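Local coordinates for protein aldo-keto reductase 1 (PDB 5KET) that binds NADP as an aldo-keto reductase with a TIM-barrel fold and probably reduces carbonyl compounds with that cofactor, at residues 148-153 against 179-184; 320-325 against 332-337. One frame throughout, in Å; residues are numbered along the deposited sequence.

Contact 1 (148-153 against 179-184); sequences TDLISL and IARIVK
Leu150 and Arg181 meet with their side chains crossing at about a right angle, and the leucine methyl CD1 lies 4.0 Å from NH1 of the guanidinium, obliquely to its plane. Next to this pair, CB of Leu150 packs on CD1 of Ile182 at 4.3 Å, an apolar touch between two buried residues. Ile151 completes the first shell: its CD1 comes within 3.9 Å of the carbonyl O of Arg181, so a methyl group rests on the backbone of helix 176-185. No hydrogen bond joins the two segments.

The arginine suits this place because its long chain carries the guanidinium to Leu150, where NH1 both touches the leucine methyl and forms a salt bridge with Glu333. The chain runs extended through CD (chi2 176°) and then bends at chi3 (47°). Leu150 and Ile151 are the first residues of helix 150-162, with Asp149 at the N-cap position before them. Ile182 in turn packs on Leu171 of strand 166-172.

Two consecutive outer helices of the TIM barrel thus meet, with strand 166-172 between them in sequence. Cohesion across the segments is probably mostly dispersive. The guanidinium has its salt-bridge partner in Glu333, and Asp149, whose OD1 is 5.7 Å from Arg181 NH2, would at most add a weak long-range attraction.

Contact 2 (320-325 against 332-337); sequences FRMDQY and PEHPYD
Met322 lies against His334, Pro335 and Tyr336. Its CB is 3.4 Å from His334 NE2, while its CE methyl sits 3.4 Å from Tyr336 CE1, approaching the ring obliquely, and 3.7 Å from Pro335 CG. The unbranched, flexible chain suits this site: it runs straight through SD (chi2 -180°) and bends at chi3 (-63°), which carries CE to the tyrosine and proline.

Tyr336 suits its place through its flat ring: Pro335 CG stands 3.5 Å above the centre of one face, a CH-pi arrangement, Met322 N lies at the edge, and Arg318 makes a cation-pi contact. An alanine in place of Tyr336 would probably leave Met322 CE and Pro335 CG without the ring they pack on and open a gap between the two loops.

His334 offers an N-H to a loop carbonyl, NE2 donating to Met322 O in a hydrogen bond modelled at 2.5 Å, too short to be trusted at this resolution.

Segments 320-325 and 332-337 form part of the C-terminal loop region of this aldo-keto reductase, which borders the cofactor: Phe320 touches the bound NADP, and Tyr336 lies close to NADP-binding Asn173, just after strand 166-172. Helix 326-329 separates the segments in sequence, its Leu328 touching both Met322 and His334.

How the contacts relate
The two contacts come in series along the chain, contact 1 closing well before contact 2 opens, with their centres about 17 Å apart. Contact 1 belongs to the barrel's outer layer, pairing helices 150-162 and 176-185, which strand 166-172 joins in sequence; contact 2 belongs to the C-terminal loops flanking helix 326-329, beside the cofactor. They nonetheless touch through Glu333 of segment 332-337: besides its salt bridge to Arg181, its OE1 packs 3.5 Å from Leu150 CD1. Through Glu333 the C-terminal segment thus meets both helices, connecting the helical shell with the loops that border the NADP site.

Contact 1 (148-153 against 179-184)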
ATOM      1  N   THR A 148       1.597  -2.599  21.628  1.00 45.19           N
ATOM      2  CA  THR A 148       0.636  -2.306  20.577  1.00 44.78           C
ATOM      3  C   THR A 148      -0.616  -3.139  20.774  1.00 50.68           C
ATOM      4  O   THR A 148      -0.562  -4.372  20.761  1.00 54.96           O
ATOM      5  CB  THR A 148       1.253  -2.557  19.201  1.00 39.32           C
ATOM      6  OG1 THR A 148       2.490  -1.840  19.077  1.00 38.65           O
ATOM      7  CG2 THR A 148       0.293  -2.107  18.110  1.00 32.80           C
ATOM      8  N   ASP A 149      -1.737  -2.463  20.997  1.00 50.56           N
ATOM      9  CA  ASP A 149      -3.022  -3.118  21.173  1.00 52.05           C
ATOM     10  C   ASP A 149      -3.933  -2.745  20.016  1.00 51.86           C
ATOM     11  O   ASP A 149      -4.345  -1.587  19.894  1.00 51.39           O
ATOM     12  CB  ASP A 149      -3.669  -2.724  22.495  1.00 58.47           C
ATOM     13  CG  ASP A 149      -4.898  -3.536  22.774  1.00 66.30           C
ATOM     14  OD1 ASP A 149      -4.781  -4.578  23.450  1.00 72.01           O
ATOM     15  OD2 ASP A 149      -5.979  -3.156  22.282  1.00 69.71           O
ATOM     16  N   LEU A 150      -4.279  -3.734  19.187  1.00 45.66           N
ATOM     17  CA  LEU A 150      -4.921  -3.431  17.907  1.00 45.85           C
ATOM     18  C   LEU A 150      -6.409  -3.156  18.056  1.00 51.19           C
ATOM     19  O   LEU A 150      -6.933  -2.234  17.425  1.00 53.61           O
ATOM     20  CB  LEU A 150      -4.681  -4.569  16.917  1.00 39.09           C
ATOM     21  CG  LEU A 150      -3.197  -4.887  16.744  1.00 42.41           C
ATOM     22  CD1 LEU A 150      -2.984  -6.087  15.844  1.00 42.43           C
ATOM     23  CD2 LEU A 150      -2.453  -3.666  16.217  1.00 45.45           C
ATOM     24  N   ILE A 151      -7.102  -3.937  18.878  1.00 51.84           N
ATOM     25  CA  ILE A 151      -8.516  -3.680  19.153  1.00 53.53           C
ATOM     26  C   ILE A 151      -8.730  -2.236  19.558  1.00 53.14           C
ATOM     27  O   ILE A 151      -9.681  -1.575  19.109  1.00 58.46           O
ATOM     28  CB  ILE A 151      -8.991  -4.637  20.258  1.00 60.98           C
ATOM     29  CG1 ILE A 151      -9.168  -5.980  19.609  1.00 67.96           C
ATOM     30  CG2 ILE A 151     -10.308  -4.127  20.878  1.00 61.00           C
ATOM     31  CD1 ILE A 151     -10.097  -5.734  18.540  1.00 71.24           C
ATOM     32  N   SER A 152      -7.877  -1.740  20.454  1.00 48.52           N
ATOM     33  CA  SER A 152      -7.980  -0.366  20.924  1.00 40.01           C
ATOM     34  C   SER A 152      -7.649   0.603  19.812  1.00 36.06           C
ATOM     35  O   SER A 152      -8.314   1.633  19.654  1.00 36.47           O
ATOM     36  CB  SER A 152      -7.032  -0.131  22.093  1.00 38.16           C
ATOM     37  OG  SER A 152      -6.820  -1.308  22.837  1.00 44.47           O
ATOM     38  N   LEU A 153      -6.587   0.307  19.064  1.00 37.51           N
ATOM     39  CA  LEU A 153      -6.145   1.182  17.989  1.00 35.12           C
ATOM     40  C   LEU A 153      -7.204   1.281  16.904  1.00 43.06           C
ATOM     41  O   LEU A 153      -7.516   2.373  16.417  1.00 47.70           O
ATOM     42  CB  LEU A 153      -4.839   0.644  17.429  1.00 31.13           C
ATOM     43  CG  LEU A 153      -4.211   1.346  16.236  1.00 34.85           C
ATOM     44  CD1 LEU A 153      -3.677   2.707  16.656  1.00 31.62           C
ATOM     45  CD2 LEU A 153      -3.113   0.455  15.677  1.00 32.77           C
ATOM     46  N   ILE A 179      -6.322  -9.727  11.199  1.00 47.36           N
ATOM     47  CA  ILE A 179      -7.507  -9.254  10.501  1.00 44.05           C
ATOM     48  C   ILE A 179      -8.751  -9.843  11.148  1.00 47.02           C
ATOM     49  O   ILE A 179      -9.695  -9.126  11.496  1.00 54.06           O
ATOM     50  CB  ILE A 179      -7.451  -9.588   9.003  1.00 38.02           C
ATOM     51  CG1 ILE A 179      -6.361  -8.791   8.305  1.00 33.55           C
ATOM     52  CG2 ILE A 179      -8.810  -9.286   8.342  1.00 34.21           C
ATOM     53  CD1 ILE A 179      -6.179  -9.167   6.871  1.00 32.55           C
ATOM     54  N   ALA A 180      -8.749 -11.163  11.349  1.00 43.44           N
ATOM     55  CA  ALA A 180      -9.897 -11.828  11.954  1.00 45.35           C
ATOM     56  C   ALA A 180     -10.226 -11.237  13.319  1.00 47.94           C
ATOM     57  O   ALA A 180     -11.400 -11.002  13.630  1.00 52.56           O
ATOM     58  CB  ALA A 180      -9.631 -13.327  12.066  1.00 46.74           C
ATOM     59  N   ARG A 181      -9.205 -10.980  14.146  1.00 44.58           N
ATOM     60  CA  ARG A 181      -9.442 -10.383  15.457  1.00 42.00           C
ATOM     61  C   ARG A 181     -10.099  -9.008  15.331  1.00 42.69           C
ATOM     62  O   ARG A 181     -11.014  -8.673  16.092  1.00 41.58           O
ATOM     63  CB  ARG A 181      -8.135 -10.278  16.235  1.00 38.78           C
ATOM     64  CG  ARG A 181      -7.563 -11.622  16.639  1.00 47.50           C
ATOM     65  CD  ARG A 181      -6.194 -11.468  17.331  1.00 50.89           C
ATOM     66  NE  ARG A 181      -6.234 -10.411  18.347  1.00 54.68           N
ATOM     67  CZ  ARG A 181      -5.323  -9.458  18.477  1.00 51.03           C
ATOM     68  NH1 ARG A 181      -4.272  -9.413  17.656  1.00 37.70           N
ATOM     69  NH2 ARG A 181      -5.458  -8.554  19.438  1.00 53.51           N
ATOM     70  N   ILE A 182      -9.650  -8.209  14.369  1.00 43.64           N
ATOM     71  CA  ILE A 182     -10.176  -6.854  14.236  1.00 47.25           C
ATOM     72  C   ILE A 182     -11.609  -6.888  13.717  1.00 49.20           C
ATOM     73  O   ILE A 182     -12.493  -6.203  14.246  1.00 50.58           O
ATOM     74  CB  ILE A 182      -9.247  -6.014  13.338  1.00 46.55           C
ATOM     75  CG1 ILE A 182      -7.953  -5.695  14.097  1.00 44.38           C
ATOM     76  CG2 ILE A 182      -9.937  -4.748  12.867  1.00 45.40           C
ATOM     77  CD1 ILE A 182      -7.029  -4.754  13.377  1.00 45.08           C
ATOM     78  N   VAL A 183     -11.866  -7.713  12.699  1.00 46.56           N
ATOM     79  CA  VAL A 183     -13.197  -7.761  12.092  1.00 42.69           C
ATOM     80  C   VAL A 183     -14.231  -8.270  13.090  1.00 39.86           C
ATOM     81  O   VAL A 183     -15.359  -7.760  13.138  1.00 45.02           O
ATOM     82  CB  VAL A 183     -13.172  -8.620  10.809  1.00 39.84           C
ATOM     83  CG1 VAL A 183     -14.552  -8.659  10.171  1.00 35.95           C
ATOM     84  CG2 VAL A 183     -12.141  -8.086   9.822  1.00 39.79           C
ATOM     85  N   LYS A 184     -13.877  -9.276  13.903  1.00 35.92           N
ATOM     86  CA  LYS A 184     -14.807  -9.802  14.894  1.00 40.15           C
ATOM     87  C   LYS A 184     -15.080  -8.793  15.998  1.00 45.58           C
ATOM     88  O   LYS A 184     -16.052  -8.978  16.762  1.00 48.30           O
ATOM     89  CB  LYS A 184     -14.265 -11.105  15.498  1.00 40.30           C
TER

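Contact 2 (320-325 against 332-337)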
ATOM      1  N   PHE A 320       9.526  -7.413   1.021  1.00 38.11           N
ATOM      2  CA  PHE A 320       9.196  -6.491   2.106  1.00 41.43           C
ATOM      3  C   PHE A 320       8.981  -7.297   3.386  1.00 48.36           C
ATOM      4  O   PHE A 320       7.881  -7.404   3.931  1.00 52.39           O
ATOM      5  CB  PHE A 320       7.979  -5.652   1.746  1.00 37.79           C
ATOM      6  CG  PHE A 320       8.222  -4.693   0.619  1.00 42.27           C
ATOM      7  CD1 PHE A 320       8.263  -5.137  -0.701  1.00 44.16           C
ATOM      8  CD2 PHE A 320       8.419  -3.347   0.878  1.00 40.15           C
ATOM      9  CE1 PHE A 320       8.496  -4.249  -1.733  1.00 45.68           C
ATOM     10  CE2 PHE A 320       8.646  -2.461  -0.142  1.00 41.21           C
ATOM     11  CZ  PHE A 320       8.682  -2.909  -1.453  1.00 45.08           C
ATOM     12  N   ARG A 321      10.074  -7.903   3.841  1.00 48.22           N
ATOM     13  CA  ARG A 321      10.049  -8.616   5.101  1.00 44.93           C
ATOM     14  C   ARG A 321      10.126  -7.627   6.254  1.00 46.48           C
ATOM     15  O   ARG A 321      10.380  -6.432   6.074  1.00 43.90           O
ATOM     16  CB  ARG A 321      11.201  -9.618   5.191  1.00 47.14           C
ATOM     17  CG  ARG A 321      11.427 -10.421   3.933  1.00 50.53           C
ATOM     18  CD  ARG A 321      12.342 -11.608   4.189  1.00 59.38           C
ATOM     19  NE  ARG A 321      11.594 -12.790   4.616  1.00 68.19           N
ATOM     20  CZ  ARG A 321      11.042 -13.673   3.781  1.00 70.97           C
ATOM     21  NH1 ARG A 321      11.149 -13.509   2.462  1.00 68.31           N
ATOM     22  NH2 ARG A 321      10.379 -14.720   4.265  1.00 71.53           N
ATOM     23  N   MET A 322       9.909  -8.147   7.457  1.00 53.51           N
ATOM     24  CA  MET A 322       9.924  -7.357   8.681  1.00 59.26           C
ATOM     25  C   MET A 322      10.804  -8.099   9.687  1.00 57.43           C
ATOM     26  O   MET A 322      10.328  -8.631  10.692  1.00 59.38           O
ATOM     27  CB  MET A 322       8.506  -7.139   9.206  1.00 64.61           C
ATOM     28  CG  MET A 322       8.223  -5.739   9.708  1.00 69.94           C
ATOM     29  SD  MET A 322       6.534  -5.576  10.319  1.00 74.72           S
ATOM     30  CE  MET A 322       5.625  -5.898   8.818  1.00 74.31           C
ATOM     31  N   ASP A 323      12.105  -8.154   9.391  1.00 54.88           N
ATOM     32  CA  ASP A 323      13.033  -8.865  10.258  1.00 54.38           C
ATOM     33  C   ASP A 323      14.343  -8.107  10.425  1.00 60.04           C
ATOM     34  O   ASP A 323      15.372  -8.732  10.712  1.00 68.46           O
ATOM     35  CB  ASP A 323      13.318 -10.268   9.717  1.00 55.60           C
ATOM     36  CG  ASP A 323      13.784 -10.256   8.262  1.00 61.65           C
ATOM     37  OD1 ASP A 323      14.047  -9.160   7.714  1.00 62.52           O
ATOM     38  OD2 ASP A 323      13.887 -11.350   7.666  1.00 64.21           O
ATOM     39  N   GLN A 324      14.332  -6.783  10.252  1.00 58.82           N
ATOM     40  CA  GLN A 324      15.571  -6.015  10.323  1.00 60.09           C
ATOM     41  C   GLN A 324      16.202  -6.089  11.711  1.00 60.47           C
ATOM     42  O   GLN A 324      17.424  -6.237  11.837  1.00 59.83           O
ATOM     43  CB  GLN A 324      15.305  -4.562   9.924  1.00 60.35           C
ATOM     44  N   TYR A 325      15.395  -5.993  12.765  1.00 61.10           N
ATOM     45  CA  TYR A 325      15.903  -5.975  14.129  1.00 69.06           C
ATOM     46  C   TYR A 325      15.268  -7.085  14.950  1.00 66.71           C
ATOM     47  O   TYR A 325      14.165  -7.546  14.657  1.00 64.00           O
ATOM     48  CB  TYR A 325      15.635  -4.628  14.813  1.00 77.60           C
ATOM     49  CG  TYR A 325      16.231  -3.451  14.093  1.00 88.13           C
ATOM     50  CD1 TYR A 325      17.600  -3.227  14.108  1.00 95.47           C
ATOM     51  CD2 TYR A 325      15.425  -2.554  13.404  1.00 91.39           C
ATOM     52  CE1 TYR A 325      18.154  -2.145  13.451  1.00 99.55           C
ATOM     53  CE2 TYR A 325      15.967  -1.467  12.746  1.00 94.41           C
ATOM     54  CZ  TYR A 325      17.331  -1.268  12.772  1.00 98.54           C
ATOM     55  OH  TYR A 325      17.873  -0.188  12.117  1.00101.13           O
ATOM     56  N   PRO A 332       4.935  -8.802  19.645  1.00 50.31           N
ATOM     57  CA  PRO A 332       3.779  -9.715  19.714  1.00 52.06           C
ATOM     58  C   PRO A 332       2.883  -9.723  18.485  1.00 50.18           C
ATOM     59  O   PRO A 332       2.162 -10.705  18.262  1.00 51.60           O
ATOM     60  CB  PRO A 332       3.021  -9.221  20.940  1.00 43.08           C
ATOM     61  CG  PRO A 332       3.917  -8.230  21.641  1.00 44.51           C
ATOM     62  CD  PRO A 332       5.214  -8.148  20.929  1.00 43.43           C
ATOM     63  N   GLU A 333       2.878  -8.647  17.709  1.00 47.33           N
ATOM     64  CA  GLU A 333       2.046  -8.520  16.524  1.00 49.44           C
ATOM     65  C   GLU A 333       2.895  -8.504  15.259  1.00 49.74           C
ATOM     66  O   GLU A 333       2.737  -7.628  14.400  1.00 52.78           O
ATOM     67  CB  GLU A 333       1.187  -7.258  16.604  1.00 51.76           C
ATOM     68  CG  GLU A 333       0.226  -7.235  17.784  1.00 57.23           C
ATOM     69  CD  GLU A 333      -0.859  -8.307  17.694  1.00 58.85           C
ATOM     70  OE1 GLU A 333      -1.029  -8.911  16.609  1.00 61.33           O
ATOM     71  OE2 GLU A 333      -1.546  -8.539  18.714  1.00 55.06           O
ATOM     72  N   HIS A 334       3.799  -9.443  15.152  1.00 47.75           N
ATOM     73  CA  HIS A 334       4.548  -9.594  13.918  1.00 44.93           C
ATOM     74  C   HIS A 334       3.753 -10.458  12.947  1.00 45.00           C
ATOM     75  O   HIS A 334       3.346 -11.573  13.303  1.00 44.92           O
ATOM     76  CB  HIS A 334       5.910 -10.217  14.182  1.00 45.62           C
ATOM     77  CG  HIS A 334       6.805 -10.215  12.986  1.00 49.73           C
ATOM     78  ND1 HIS A 334       6.885 -11.280  12.113  1.00 51.33           N
ATOM     79  CD2 HIS A 334       7.640  -9.267  12.502  1.00 50.49           C
ATOM     80  CE1 HIS A 334       7.742 -10.993  11.151  1.00 50.65           C
ATOM     81  NE2 HIS A 334       8.214  -9.776  11.363  1.00 50.03           N
ATOM     82  N   PRO A 335       3.513  -9.984  11.722  1.00 42.52           N
ATOM     83  CA  PRO A 335       2.517 -10.642  10.864  1.00 42.77           C
ATOM     84  C   PRO A 335       3.027 -11.827  10.063  1.00 39.16           C
ATOM     85  O   PRO A 335       2.200 -12.637   9.613  1.00 42.60           O
ATOM     86  CB  PRO A 335       2.070  -9.514   9.931  1.00 42.39           C
ATOM     87  CG  PRO A 335       3.293  -8.640   9.822  1.00 39.20           C
ATOM     88  CD  PRO A 335       3.988  -8.708  11.154  1.00 38.44           C
ATOM     89  N   TYR A 336       4.334 -11.973   9.864  1.00 34.95           N
ATOM     90  CA  TYR A 336       4.847 -12.915   8.880  1.00 28.11           C
ATOM     91  C   TYR A 336       5.387 -14.198   9.492  1.00 41.60           C
ATOM     92  O   TYR A 336       6.037 -14.977   8.790  1.00 44.50           O
ATOM     93  CB  TYR A 336       5.917 -12.244   8.022  1.00 32.73           C
ATOM     94  CG  TYR A 336       5.474 -10.921   7.432  1.00 29.88           C
ATOM     95  CD1 TYR A 336       6.357  -9.858   7.337  1.00 30.62           C
ATOM     96  CD2 TYR A 336       4.170 -10.728   6.993  1.00 28.91           C
ATOM     97  CE1 TYR A 336       5.968  -8.655   6.811  1.00 32.22           C
ATOM     98  CE2 TYR A 336       3.768  -9.520   6.473  1.00 32.20           C
ATOM     99  CZ  TYR A 336       4.675  -8.485   6.381  1.00 37.33           C
ATOM    100  OH  TYR A 336       4.291  -7.272   5.857  1.00 44.62           O
ATOM    101  N   ASP A 337       5.134 -14.448  10.774  1.00 45.27           N
ATOM    102  CA  ASP A 337       5.381 -15.787  11.298  1.00 48.44           C
ATOM    103  C   ASP A 337       4.260 -16.738  10.901  1.00 46.46           C
ATOM    104  O   ASP A 337       4.513 -17.910  10.600  1.00 48.50           O
ATOM    105  CB  ASP A 337       5.535 -15.745  12.816  1.00 58.24           C
ATOM    106  CG  ASP A 337       6.727 -14.925  13.255  1.00 68.04           C
ATOM    107  OD1 ASP A 337       7.675 -14.787  12.450  1.00 69.65           O
ATOM    108  OD2 ASP A 337       6.709 -14.420  14.402  1.00 73.18           O
TER